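Local coordinates for HTLV-2 integrase catalytic core domain (Human T-cell leukemia virus 2, PDB 6QBW), which forms the catalytic core domain of a retroviral integrase, which probably inserts viral DNA into host DNA through metal-dependent strand transfer, at residues H8-D13 with G62-I67; A36-C41 with L55-L60. All coordinates share one frame; numbering follows the deposited sequence.

Contact 1: H8-D13 with G62-I67; sequences HIWQGD and GKPLHI. With CA (calcium ion), chain B.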
# COMPACT_ATOMS: atom_id res chain seq x y z
N HIS A 8 14.63 -10.26 -12.17
CA HIS A 8 15.15 -11.10 -13.25
C HIS A 8 14.49 -12.47 -13.15
O HIS A 8 13.82 -12.92 -14.08
CB HIS A 8 16.69 -11.20 -13.17
CG HIS A 8 17.30 -12.04 -14.25
ND1 HIS A 8 18.57 -12.57 -14.14
CD2 HIS A 8 16.82 -12.45 -15.45
CE1 HIS A 8 18.85 -13.27 -15.23
NE2 HIS A 8 17.81 -13.21 -16.04
N ILE A 9 14.65 -13.12 -12.00
CA ILE A 9 14.09 -14.46 -11.77
C ILE A 9 13.41 -14.54 -10.41
O ILE A 9 14.04 -14.27 -9.39
CB ILE A 9 15.19 -15.53 -11.81
CG1 ILE A 9 15.91 -15.54 -13.16
CG2 ILE A 9 14.59 -16.91 -11.52
CD1 ILE A 9 17.24 -16.26 -13.12
N TRP A 10 12.14 -14.92 -10.40
CA TRP A 10 11.41 -15.20 -9.17
C TRP A 10 11.21 -16.70 -9.04
O TRP A 10 11.30 -17.44 -10.02
CB TRP A 10 10.02 -14.57 -9.20
CG TRP A 10 9.95 -13.09 -9.04
CD1 TRP A 10 10.98 -12.21 -9.02
CD2 TRP A 10 8.75 -12.32 -8.92
NE1 TRP A 10 10.50 -10.93 -8.87
CE2 TRP A 10 9.13 -10.98 -8.81
CE3 TRP A 10 7.39 -12.65 -8.88
CZ2 TRP A 10 8.20 -9.95 -8.67
CZ3 TRP A 10 6.46 -11.62 -8.73
CH2 TRP A 10 6.87 -10.29 -8.63
N GLN A 11 10.93 -17.13 -7.81
CA GLN A 11 10.42 -18.47 -7.56
C GLN A 11 9.07 -18.35 -6.88
O GLN A 11 8.83 -17.41 -6.11
CB GLN A 11 11.38 -19.25 -6.68
CG GLN A 11 12.64 -19.69 -7.41
CD GLN A 11 13.62 -20.41 -6.51
OE1 GLN A 11 13.29 -20.76 -5.37
NE2 GLN A 11 14.82 -20.65 -7.01
N GLY A 12 8.18 -19.29 -7.17
CA GLY A 12 6.83 -19.29 -6.64
C GLY A 12 6.41 -20.66 -6.17
O GLY A 12 6.77 -21.67 -6.77
N ASP A 13 5.64 -20.70 -5.09
CA ASP A 13 5.12 -21.95 -4.55
C ASP A 13 3.77 -21.73 -3.89
O ASP A 13 3.46 -20.64 -3.43
CB ASP A 13 6.11 -22.53 -3.54
CG ASP A 13 5.72 -23.92 -3.05
OD1 ASP A 13 5.22 -24.75 -3.85
OD2 ASP A 13 5.93 -24.20 -1.85
N GLY A 62 7.15 -5.66 -8.49
CA GLY A 62 7.45 -5.27 -9.86
C GLY A 62 7.21 -6.45 -10.77
O GLY A 62 6.99 -7.55 -10.29
N LYS A 63 7.25 -6.23 -12.07
CA LYS A 63 7.00 -7.31 -13.03
C LYS A 63 8.27 -8.12 -13.22
O LYS A 63 9.32 -7.55 -13.52
CB LYS A 63 6.53 -6.73 -14.36
CG LYS A 63 6.33 -7.77 -15.45
CD LYS A 63 5.79 -7.12 -16.72
CE LYS A 63 6.04 -8.01 -17.92
NZ LYS A 63 5.15 -7.66 -19.07
N PRO A 64 8.19 -9.46 -13.05
CA PRO A 64 9.36 -10.31 -13.29
C PRO A 64 9.48 -10.76 -14.75
O PRO A 64 8.49 -10.83 -15.46
CB PRO A 64 9.08 -11.52 -12.40
CG PRO A 64 7.59 -11.64 -12.42
CD PRO A 64 7.06 -10.23 -12.50
N LEU A 65 10.70 -11.07 -15.16
CA LEU A 65 10.95 -11.65 -16.48
C LEU A 65 10.73 -13.16 -16.45
O LEU A 65 9.98 -13.70 -17.25
CB LEU A 65 12.37 -11.31 -16.95
CG LEU A 65 12.80 -11.90 -18.30
CD1 LEU A 65 11.83 -11.53 -19.41
CD2 LEU A 65 14.22 -11.47 -18.65
N HIS A 66 11.40 -13.84 -15.51
CA HIS A 66 11.28 -15.30 -15.35
C HIS A 66 10.61 -15.65 -14.02
O HIS A 66 10.80 -14.97 -13.01
CB HIS A 66 12.66 -15.97 -15.37
CG HIS A 66 13.37 -15.86 -16.68
ND1 HIS A 66 13.11 -16.70 -17.74
CD2 HIS A 66 14.36 -15.04 -17.09
CE1 HIS A 66 13.90 -16.39 -18.75
NE2 HIS A 66 14.66 -15.38 -18.39
N ILE A 67 9.84 -16.74 -14.02
CA ILE A 67 9.32 -17.34 -12.80
C ILE A 67 9.53 -18.85 -12.83
O ILE A 67 9.34 -19.49 -13.86
CB ILE A 67 7.82 -17.02 -12.58
CG1 ILE A 67 6.98 -17.41 -13.80
CG2 ILE A 67 7.63 -15.55 -12.29
CD1 ILE A 67 5.50 -17.53 -13.50
CA CA B . 3.68 -26.87 -3.74
O HOH W 1 5.74 -27.08 -2.29
O HOH W 2 2.78 -25.56 -5.59
O HOH W 3 1.77 -27.78 -2.81
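Gly62 sends its carbonyl oxygen against the six-membered ring of Trp10, where O lies 3.1 Å from CZ2 of the indole. It is the first residue past helix 47-61 to leave helical angles, and its positive phi suits a residue without a side chain. Pro64 then lies over the indole: its CB stands almost directly above the Trp10 five-membered ring, 3.6 Å from the centroid, a CH-pi contact. CG and CD of the proline continue across the six-membered ring, so a rigid apolar ring is matched to a broad flat one. With chi1 of Trp10 at -73°, CG stands opposite the carbonyl carbon, and the indole reaches back to Pro64 while NE1 is hydrogen-bonded to OD1 of Asn7. Leu65 brings CB to 3.6 Å from the backbone O of His8.

From His66 onward the two segments are parallel neighbours, joining strands 9-19 and 66-68 in the centre of the RNase H-like sheet. His66 N donates to His8 O (3.0 Å), and Trp10 N donates almost straight, at 173°, to His66 O. The His66 and His8 side chains lie alongside each other, pointing the same way, with their rings obliquely inclined (66°) and the two CD2 atoms nearest; CB of His66 rests against CG1 of Ile9. On the other face, beta-branched Ile67 places CG2 4.0 Å from Trp10 CB. Farther along, Asp13 OD1 binds the calcium ion with Asp70 OD2, Val14 O and three waters, consistent with the acidic active site of retroviral integrases, where magnesium is the usual cofactor; ND2 of Asn109 hydrogen-bonds to Asp13 OD2.

Contact 2: A36-C41 with L55-L60; sequences AVSVSC and LQAISL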
# COMPACT_ATOMS: atom_id res chain seq x y z
N ALA A 36 13.33 -10.62 -1.64
CA ALA A 36 12.09 -9.95 -1.27
C ALA A 36 10.91 -10.87 -1.54
O ALA A 36 10.92 -11.63 -2.51
CB ALA A 36 11.94 -8.65 -2.04
N VAL A 37 9.90 -10.79 -0.69
CA VAL A 37 8.82 -11.78 -0.66
C VAL A 37 7.45 -11.13 -0.71
O VAL A 37 7.22 -10.09 -0.10
CB VAL A 37 8.90 -12.62 0.62
CG1 VAL A 37 7.72 -13.56 0.73
CG2 VAL A 37 10.20 -13.40 0.66
N SER A 38 6.54 -11.76 -1.45
CA SER A 38 5.10 -11.52 -1.33
C SER A 38 4.41 -12.82 -0.92
O SER A 38 4.76 -13.89 -1.42
CB SER A 38 4.52 -11.02 -2.65
OG SER A 38 3.12 -10.79 -2.54
N VAL A 39 3.44 -12.72 -0.01
CA VAL A 39 2.66 -13.88 0.46
C VAL A 39 1.18 -13.52 0.48
O VAL A 39 0.80 -12.45 0.97
CB VAL A 39 3.08 -14.32 1.89
CG1 VAL A 39 2.18 -15.42 2.42
CG2 VAL A 39 4.53 -14.78 1.90
N SER A 40 0.35 -14.41 -0.05
CA SER A 40 -1.10 -14.25 -0.00
C SER A 40 -1.73 -15.48 0.61
O SER A 40 -1.41 -16.60 0.23
CB SER A 40 -1.67 -14.04 -1.41
OG SER A 40 -0.98 -13.02 -2.11
N CYS A 41 -2.63 -15.27 1.57
CA CYS A 41 -3.40 -16.36 2.15
C CYS A 41 -4.66 -16.56 1.33
O CYS A 41 -5.40 -15.61 1.08
CB CYS A 41 -3.77 -16.04 3.59
SG CYS A 41 -4.11 -17.50 4.59
N LEU A 55 -0.59 -11.37 -9.19
CA LEU A 55 -0.74 -9.94 -9.47
C LEU A 55 -0.35 -9.11 -8.25
O LEU A 55 0.32 -8.09 -8.38
CB LEU A 55 -2.18 -9.60 -9.87
CG LEU A 55 -2.56 -9.77 -11.34
CD1 LEU A 55 -4.07 -9.73 -11.50
CD2 LEU A 55 -1.90 -8.69 -12.18
N GLN A 56 -0.80 -9.55 -7.08
CA GLN A 56 -0.44 -8.90 -5.82
C GLN A 56 1.06 -8.87 -5.58
O GLN A 56 1.58 -7.88 -5.08
CB GLN A 56 -1.12 -9.59 -4.65
CG GLN A 56 -0.83 -8.91 -3.32
CD GLN A 56 -2.00 -9.01 -2.37
OE1 GLN A 56 -2.37 -10.11 -1.95
NE2 GLN A 56 -2.59 -7.87 -2.04
N ALA A 57 1.74 -9.96 -5.92
CA ALA A 57 3.19 -10.02 -5.81
C ALA A 57 3.85 -9.03 -6.78
O ALA A 57 4.83 -8.38 -6.43
CB ALA A 57 3.68 -11.43 -6.08
N ILE A 58 3.31 -8.94 -7.99
CA ILE A 58 3.78 -7.97 -8.97
C ILE A 58 3.47 -6.54 -8.50
O ILE A 58 4.28 -5.63 -8.67
CB ILE A 58 3.16 -8.24 -10.36
CG1 ILE A 58 3.69 -9.58 -10.90
CG2 ILE A 58 3.50 -7.12 -11.34
CD1 ILE A 58 2.88 -10.13 -12.05
N SER A 59 2.29 -6.36 -7.91
CA SER A 59 1.90 -5.09 -7.29
C SER A 59 2.93 -4.54 -6.28
O SER A 59 3.21 -3.34 -6.27
CB SER A 59 0.53 -5.24 -6.61
OG SER A 59 0.46 -4.58 -5.36
N LEU A 60 3.48 -5.43 -5.46
CA LEU A 60 4.45 -5.06 -4.42
C LEU A 60 5.91 -5.07 -4.89
O LEU A 60 6.71 -4.26 -4.42
CB LEU A 60 4.30 -6.02 -3.22
CG LEU A 60 3.31 -5.59 -2.14
CD1 LEU A 60 2.50 -6.77 -1.60
CD2 LEU A 60 4.05 -4.88 -1.01
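Ser38 and Ala57 meet at the tight centre of this contact, where their CB atoms are 3.6 Å apart. Small residues on both sides let the helix come close to the strand, with CA atoms 5.1 Å apart at this point. The serine OG, set opposite its own backbone N (chi1 180°), comes up against the helix backbone, 3.4 Å from Ala57 CA. This buried hydroxyl has no hydrogen-bonding partner in the model. Here helix 47-61 packs on one face of the RNase H-like sheet, against strand 37-42, one of the two outermost strands within this chain; the axes of the two short segments approach to 8.0 Å, their directions 145° apart, an inclined, roughly antiparallel crossing. Val37 and Val39 point the other way, to helices 104-122 and 128-142, so alternation along the strand gives each face its own helical layer.

Toward the solvent side the apolar packing thins and a single polar link takes over. From its partly exposed position, Gln56 has a chain long and bent enough (chi2 147°) to reach back to the strand, where OE1 accepts a hydrogen bond from Ser40 OG, in the carbonyl plane and on a lone pair. Leu60, more exposed still, brings only CD1 near Ser38 OG and also packs on Trp153, while Trp137 of the second subunit lies against Gln56.

How the contacts relate
Contact 2 is nested inside the loop closed by contact 1: strand 9-19 comes first, then strand 37-42, helix 47-61 and strand 66-68. Their centres are about 11 Å apart, and both reach the same five-stranded mixed sheet, contact 1 in its interior and contact 2 at an outermost strand. Helix 47-61 links them. Strand 37-42, this helix and strand 66-68, which runs parallel to 37-42, form a beta-alpha-beta crossover, and the helix residues Ala57 and Ile58 pack on Trp10 and Pro64 of contact 1. The metal-bearing strand and the helix that meets the second subunit are thus parts of one compact core, consistent with the retroviral integrase fold.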